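Local coordinates for conjugal transfer protein (Escherichia coli, PDB 5I97), which probably serves as a VirB8-like inner-membrane component of the pKM101 type IV secretion system and is represented here by its C-terminal part, at residues M59-V64 and G150-S155; T105-T110 and R125-M130. All coordinates share one frame; numbering follows the deposited sequence.

Contact 1: M59-V64 and G150-S155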
loop_
_atom_site.group_PDB
_atom_site.type_symbol
_atom_site.label_atom_id
_atom_site.label_comp_id
_atom_site.label_asym_id
_atom_site.label_seq_id
_atom_site.Cartn_x
_atom_site.Cartn_y
_atom_site.Cartn_z
ATOM N N MET A 59 -3.259 23.926 -9.194
ATOM C CA MET A 59 -2.072 24.371 -8.491
ATOM C C MET A 59 -0.950 24.728 -9.439
ATOM O O MET A 59 0.212 24.695 -9.056
ATOM C CB MET A 59 -1.596 23.300 -7.514
ATOM C CG MET A 59 -2.586 22.982 -6.421
ATOM S SD MET A 59 -2.043 21.566 -5.470
ATOM C CE MET A 59 -3.502 21.267 -4.487
ATOM N N SER A 60 -1.291 25.072 -10.675
ATOM C CA SER A 60 -0.271 25.405 -11.653
ATOM C C SER A 60 -0.649 26.689 -12.369
ATOM O O SER A 60 -1.824 26.980 -12.532
ATOM C CB SER A 60 -0.103 24.282 -12.695
ATOM O OG SER A 60 0.042 22.996 -12.119
ATOM N N THR A 61 0.352 27.438 -12.815
ATOM C CA THR A 61 0.120 28.499 -13.765
ATOM C C THR A 61 -0.282 27.834 -15.078
ATOM O O THR A 61 0.044 26.671 -15.313
ATOM C CB THR A 61 1.358 29.389 -13.975
ATOM O OG1 THR A 61 2.449 28.592 -14.437
ATOM C CG2 THR A 61 1.756 30.093 -12.679
ATOM N N PRO A 62 -1.019 28.552 -15.929
ATOM C CA PRO A 62 -1.453 27.918 -17.178
ATOM C C PRO A 62 -0.302 27.359 -18.021
ATOM O O PRO A 62 -0.480 26.341 -18.691
ATOM C CB PRO A 62 -2.160 29.062 -17.912
ATOM C CG PRO A 62 -2.670 29.938 -16.820
ATOM C CD PRO A 62 -1.675 29.853 -15.699
ATOM N N ASN A 63 0.864 27.990 -17.966
ATOM C CA ASN A 63 2.024 27.488 -18.697
ATOM C C ASN A 63 2.482 26.149 -18.145
ATOM O O ASN A 63 2.694 25.205 -18.892
ATOM C CB ASN A 63 3.171 28.489 -18.647
ATOM C CG ASN A 63 2.802 29.819 -19.278
ATOM O OD1 ASN A 63 2.911 30.877 -18.647
ATOM N ND2 ASN A 63 2.346 29.773 -20.524
ATOM N N VAL A 64 2.624 26.073 -16.828
ATOM C CA VAL A 64 3.021 24.838 -16.162
ATOM C C VAL A 64 1.953 23.762 -16.369
ATOM O O VAL A 64 2.261 22.606 -16.602
ATOM C CB VAL A 64 3.252 25.080 -14.653
ATOM C CG1 VAL A 64 3.350 23.769 -13.887
ATOM C CG2 VAL A 64 4.494 25.947 -14.430
ATOM N N GLY A 150 -4.828 29.238 -2.868
ATOM C CA GLY A 150 -4.461 29.588 -4.228
ATOM C C GLY A 150 -2.998 29.327 -4.516
ATOM O O GLY A 150 -2.358 30.071 -5.252
ATOM N N PHE A 151 -2.464 28.268 -3.919
ATOM C CA PHE A 151 -1.095 27.860 -4.184
ATOM C C PHE A 151 -0.928 27.530 -5.655
ATOM O O PHE A 151 -1.809 26.936 -6.266
ATOM C CB PHE A 151 -0.731 26.645 -3.321
ATOM C CG PHE A 151 0.573 25.991 -3.688
ATOM C CD1 PHE A 151 1.773 26.490 -3.213
ATOM C CD2 PHE A 151 0.594 24.855 -4.478
ATOM C CE1 PHE A 151 2.973 25.876 -3.540
ATOM C CE2 PHE A 151 1.786 24.242 -4.806
ATOM C CZ PHE A 151 2.976 24.753 -4.343
ATOM N N ARG A 152 0.189 27.930 -6.234
ATOM C CA ARG A 152 0.455 27.514 -7.592
ATOM C C ARG A 152 1.945 27.427 -7.872
ATOM O O ARG A 152 2.746 28.204 -7.348
ATOM C CB ARG A 152 -0.246 28.419 -8.609
ATOM C CG ARG A 152 0.407 29.742 -8.918
ATOM C CD ARG A 152 -0.493 30.502 -9.893
ATOM N NE ARG A 152 0.069 31.771 -10.344
ATOM C CZ ARG A 152 -0.512 32.557 -11.247
ATOM N NH1 ARG A 152 -1.657 32.190 -11.810
ATOM N NH2 ARG A 152 0.064 33.697 -11.603
ATOM N N VAL A 153 2.289 26.438 -8.689
ATOM C CA VAL A 153 3.646 26.203 -9.127
ATOM C C VAL A 153 3.894 26.998 -10.401
ATOM O O VAL A 153 3.110 26.924 -11.355
ATOM C CB VAL A 153 3.886 24.701 -9.385
ATOM C CG1 VAL A 153 5.255 24.457 -9.995
ATOM C CG2 VAL A 153 3.699 23.911 -8.110
ATOM N N THR A 154 4.991 27.751 -10.416
ATOM C CA THR A 154 5.294 28.675 -11.508
ATOM C C THR A 154 6.372 28.164 -12.454
ATOM O O THR A 154 6.547 28.692 -13.548
ATOM C CB THR A 154 5.736 30.046 -10.963
ATOM O OG1 THR A 154 6.960 29.901 -10.237
ATOM C CG2 THR A 154 4.679 30.607 -10.049
ATOM N N SER A 155 7.150 27.192 -11.995
ATOM C CA SER A 155 8.081 26.498 -12.865
ATOM C C SER A 155 8.323 25.115 -12.289
ATOM O O SER A 155 8.237 24.921 -11.083
ATOM C CB SER A 155 9.381 27.272 -13.036
ATOM O OG SER A 155 10.189 27.168 -11.892
#

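Contact 2: T105-T110 and R125-M130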
loop_
_atom_site.group_PDB
_atom_site.type_symbol
_atom_site.label_atom_id
_atom_site.label_comp_id
_atom_site.label_asym_id
_atom_site.label_seq_id
_atom_site.Cartn_x
_atom_site.Cartn_y
_atom_site.Cartn_z
ATOM N N THR A 105 13.517 22.863 -3.684
ATOM C CA THR A 105 14.144 21.677 -4.221
ATOM C C THR A 105 13.624 20.461 -3.497
ATOM O O THR A 105 13.741 20.364 -2.284
ATOM C CB THR A 105 15.648 21.731 -4.079
ATOM O OG1 THR A 105 16.148 22.817 -4.857
ATOM C CG2 THR A 105 16.267 20.439 -4.560
ATOM N N ILE A 106 13.024 19.542 -4.236
ATOM C CA ILE A 106 12.438 18.372 -3.612
ATOM C C ILE A 106 13.048 17.078 -4.156
ATOM O O ILE A 106 12.984 16.799 -5.353
ATOM C CB ILE A 106 10.913 18.366 -3.801
ATOM C CG1 ILE A 106 10.314 19.566 -3.063
ATOM C CG2 ILE A 106 10.307 17.061 -3.316
ATOM C CD1 ILE A 106 8.811 19.574 -2.998
ATOM N N ARG A 107 13.624 16.283 -3.264
ATOM C CA ARG A 107 14.168 14.992 -3.648
ATOM C C ARG A 107 13.193 13.893 -3.299
ATOM O O ARG A 107 12.752 13.776 -2.155
ATOM C CB ARG A 107 15.510 14.766 -2.969
ATOM C CG ARG A 107 16.576 15.673 -3.516
ATOM C CD ARG A 107 17.938 15.358 -2.956
ATOM N NE ARG A 107 18.979 16.089 -3.676
ATOM C CZ ARG A 107 19.219 17.390 -3.553
ATOM N NH1 ARG A 107 18.473 18.140 -2.754
ATOM N NH2 ARG A 107 20.198 17.945 -4.254
ATOM N N PHE A 108 12.867 13.074 -4.293
ATOM C CA PHE A 108 11.843 12.074 -4.093
ATOM C C PHE A 108 12.117 10.771 -4.830
ATOM O O PHE A 108 12.907 10.703 -5.770
ATOM C CB PHE A 108 10.474 12.656 -4.502
ATOM C CG PHE A 108 10.340 12.970 -5.971
ATOM C CD1 PHE A 108 10.914 14.107 -6.508
ATOM C CD2 PHE A 108 9.577 12.165 -6.802
ATOM C CE1 PHE A 108 10.779 14.397 -7.844
ATOM C CE2 PHE A 108 9.426 12.473 -8.136
ATOM C CZ PHE A 108 10.030 13.580 -8.657
ATOM N N THR A 109 11.424 9.736 -4.387
ATOM C CA THR A 109 11.601 8.404 -4.909
ATOM C C THR A 109 10.286 7.865 -5.430
ATOM O O THR A 109 9.256 7.985 -4.774
ATOM C CB THR A 109 12.157 7.462 -3.839
ATOM O OG1 THR A 109 13.490 7.866 -3.524
ATOM C CG2 THR A 109 12.189 6.021 -4.344
ATOM N N THR A 110 10.328 7.291 -6.622
ATOM C CA THR A 110 9.160 6.628 -7.181
ATOM C C THR A 110 9.362 5.116 -7.203
ATOM O O THR A 110 10.450 4.623 -7.490
ATOM C CB THR A 110 8.840 7.133 -8.602
ATOM O OG1 THR A 110 10.005 7.040 -9.424
ATOM C CG2 THR A 110 8.393 8.580 -8.549
ATOM N N ARG A 125 15.273 7.675 -8.144
ATOM C CA ARG A 125 15.372 8.881 -7.319
ATOM C C ARG A 125 15.443 10.121 -8.194
ATOM O O ARG A 125 16.123 10.125 -9.222
ATOM C CB ARG A 125 16.580 8.816 -6.385
ATOM C CG ARG A 125 16.459 7.684 -5.359
ATOM C CD ARG A 125 17.596 7.620 -4.316
ATOM N NE ARG A 125 17.307 8.489 -3.170
ATOM C CZ ARG A 125 17.550 8.173 -1.899
ATOM N NH1 ARG A 125 18.114 7.013 -1.593
ATOM N NH2 ARG A 125 17.236 9.022 -0.928
ATOM N N TRP A 126 14.723 11.167 -7.800
ATOM C CA TRP A 126 14.638 12.367 -8.628
ATOM C C TRP A 126 14.834 13.667 -7.856
ATOM O O TRP A 126 14.669 13.715 -6.640
ATOM C CB TRP A 126 13.282 12.427 -9.324
ATOM C CG TRP A 126 12.831 11.151 -9.934
ATOM C CD1 TRP A 126 12.124 10.160 -9.326
ATOM C CD2 TRP A 126 13.022 10.727 -11.286
ATOM N NE1 TRP A 126 11.878 9.148 -10.202
ATOM C CE2 TRP A 126 12.417 9.477 -11.424
ATOM C CE3 TRP A 126 13.649 11.303 -12.400
ATOM C CZ2 TRP A 126 12.422 8.764 -12.619
ATOM C CZ3 TRP A 126 13.652 10.600 -13.591
ATOM C CH2 TRP A 126 13.045 9.344 -13.692
ATOM N N ILE A 127 15.140 14.733 -8.583
ATOM C CA ILE A 127 15.180 16.071 -8.006
ATOM C C ILE A 127 14.179 16.963 -8.731
ATOM O O ILE A 127 14.224 17.091 -9.955
ATOM C CB ILE A 127 16.575 16.700 -8.102
ATOM C CG1 ILE A 127 17.635 15.740 -7.566
ATOM C CG2 ILE A 127 16.613 18.015 -7.350
ATOM C CD1 ILE A 127 19.054 16.225 -7.756
ATOM N N ALA A 128 13.286 17.587 -7.976
ATOM C CA ALA A 128 12.333 18.530 -8.540
ATOM C C ALA A 128 12.678 19.962 -8.131
ATOM O O ALA A 128 12.676 20.293 -6.945
ATOM C CB ALA A 128 10.927 18.184 -8.101
ATOM N N ILE A 129 13.017 20.788 -9.117
ATOM C CA ILE A 129 13.240 22.216 -8.889
ATOM C C ILE A 129 11.969 22.996 -9.203
ATOM O O ILE A 129 11.519 23.029 -10.339
ATOM C CB ILE A 129 14.390 22.765 -9.749
ATOM C CG1 ILE A 129 15.653 21.914 -9.582
ATOM C CG2 ILE A 129 14.643 24.232 -9.426
ATOM C CD1 ILE A 129 16.191 21.885 -8.181
ATOM N N MET A 130 11.396 23.635 -8.199
ATOM C CA MET A 130 10.070 24.209 -8.358
ATOM C C MET A 130 10.045 25.698 -8.065
ATOM O O MET A 130 10.729 26.173 -7.165
ATOM C CB MET A 130 9.089 23.489 -7.437
ATOM C CG MET A 130 9.239 21.979 -7.438
ATOM S SD MET A 130 8.162 21.192 -6.243
ATOM C CE MET A 130 6.556 21.764 -6.791
#

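Contact 1: M59-V64 and G150-S155
M59 and T61 reach across to V153 in a single beta bridge, centred on S60, that ties the short linker between helices 49-58 and 62-69 to strand 151-160, an outermost strand in the sheet of this VirB8 domain of the NTF2 clan. V153 supplies both bonds. Its N-H meets M59 O at 2.7 Å, approaching 37° out of the carbonyl plane, while its carbonyl oxygen accepts from T61 N at 3.2 Å. M59 O also receives a CA-H contact from R152, and V64 CG2, from the first turn of helix 62-69, rests 3.5 Å from V153 O. Next to the bridge, M59 CB lies 4.1 Å from F151 CD2.

The side chains of T61 and R152 cross at about a right angle. The methyl CG2 of T61 sits over one face of the guanidinium, off its middle, and comes within 3.3 Å of R152 NE. With chi1 of 59° placing OG1 between backbone N and carbonyl carbon, the same threonine turns its hydroxyl to V64 N in a weak N-cap bond of 3.5 Å, at the start of helix 62-69.

Beyond this shell, R152 NE forms a salt bridge with E133 on the neighbouring strand, which helps to hold the guanidinium beneath the methyl. An alanine at R152 would probably leave the E133 carboxylate without its charged mate and open a gap under T61 CG2. F151 also meets the rings of W33 and Y134. S60 turns away from the strand, and the bridging residue is anchored to helices 49-58 and 27-42 through its OG, which is bonded to both V56 O and Y37 OH.

Contact 2: T105-T110 and R125-M130
T105-T110 and R125-M130 are the paired arms of an antiparallel beta hairpin, the two central strands of the domain's four-stranded sheet. I106 faces A128 and F108 faces W126 as hydrogen-bonded pairs, each with two backbone bonds; I106 N to A128 O, for example, measures 2.8 Å. T105 with I129, R107 with I127 and T109 with R125 are the non-hydrogen-bonded pairs between and beside them.

On the face carrying I106, F108, W126 and A128, the aromatic pair dominates. The F108 ring and the five-membered ring of W126 form an offset stack, their centroids 5.0 Å apart and their planes inclined by 28°. W126 CB lies over one face of the phenyl ring, 3.5 Å from F108 CE1, in a CH-pi contact. With chi1 of 66°, F108 CG sits between backbone N and carbonyl carbon, which swings the ring across toward W126 and A128, whose CB is 3.8 Å from F108 CE1. The indole is fixed from its edge as well: W126 NE1 donates to T110 OG1 at 2.9 Å, the oxygen lying in the ring plane and the bond bent little from straight (163°). Further along, I106 CD1 touches M130 SD at 3.7 Å, and both residues pack on L34 of helix 27-42.

On the other face, T105 CG2 meets I127 CG2 at 3.7 Å, the two side chains lying alongside, and T109 OG1 comes within 3.5 Å of R125 CG while its hydrogen bond goes to N93 on strand 86-98. One face packed against a helix and the other carrying threonine, arginine and isoleucine side chains fit the helix-covered antiparallel sheet of the NTF2-like fold.

In the fold
From the N terminus, helix 27-42 comes first, and helix 49-58 then leads into 59-64, the first half of contact 1. The chain continues through helices 62-69 and 78-82 into strand 86-98, then runs out and back through the hairpin whose arms form contact 2, closing a 14-residue loop. After helix 141-144 it returns as strand 151-160, where contact 1 closes its 85-residue loop with contact 2 nested inside. The two centres are about 17 Å apart, yet the contacts meet directly: V153 CG2 lies 3.8 Å from M130 CE, on neighbouring strands. Contact 2 thus joins the middle of the sheet, and contact 1 fastens its last strand to the helical layer.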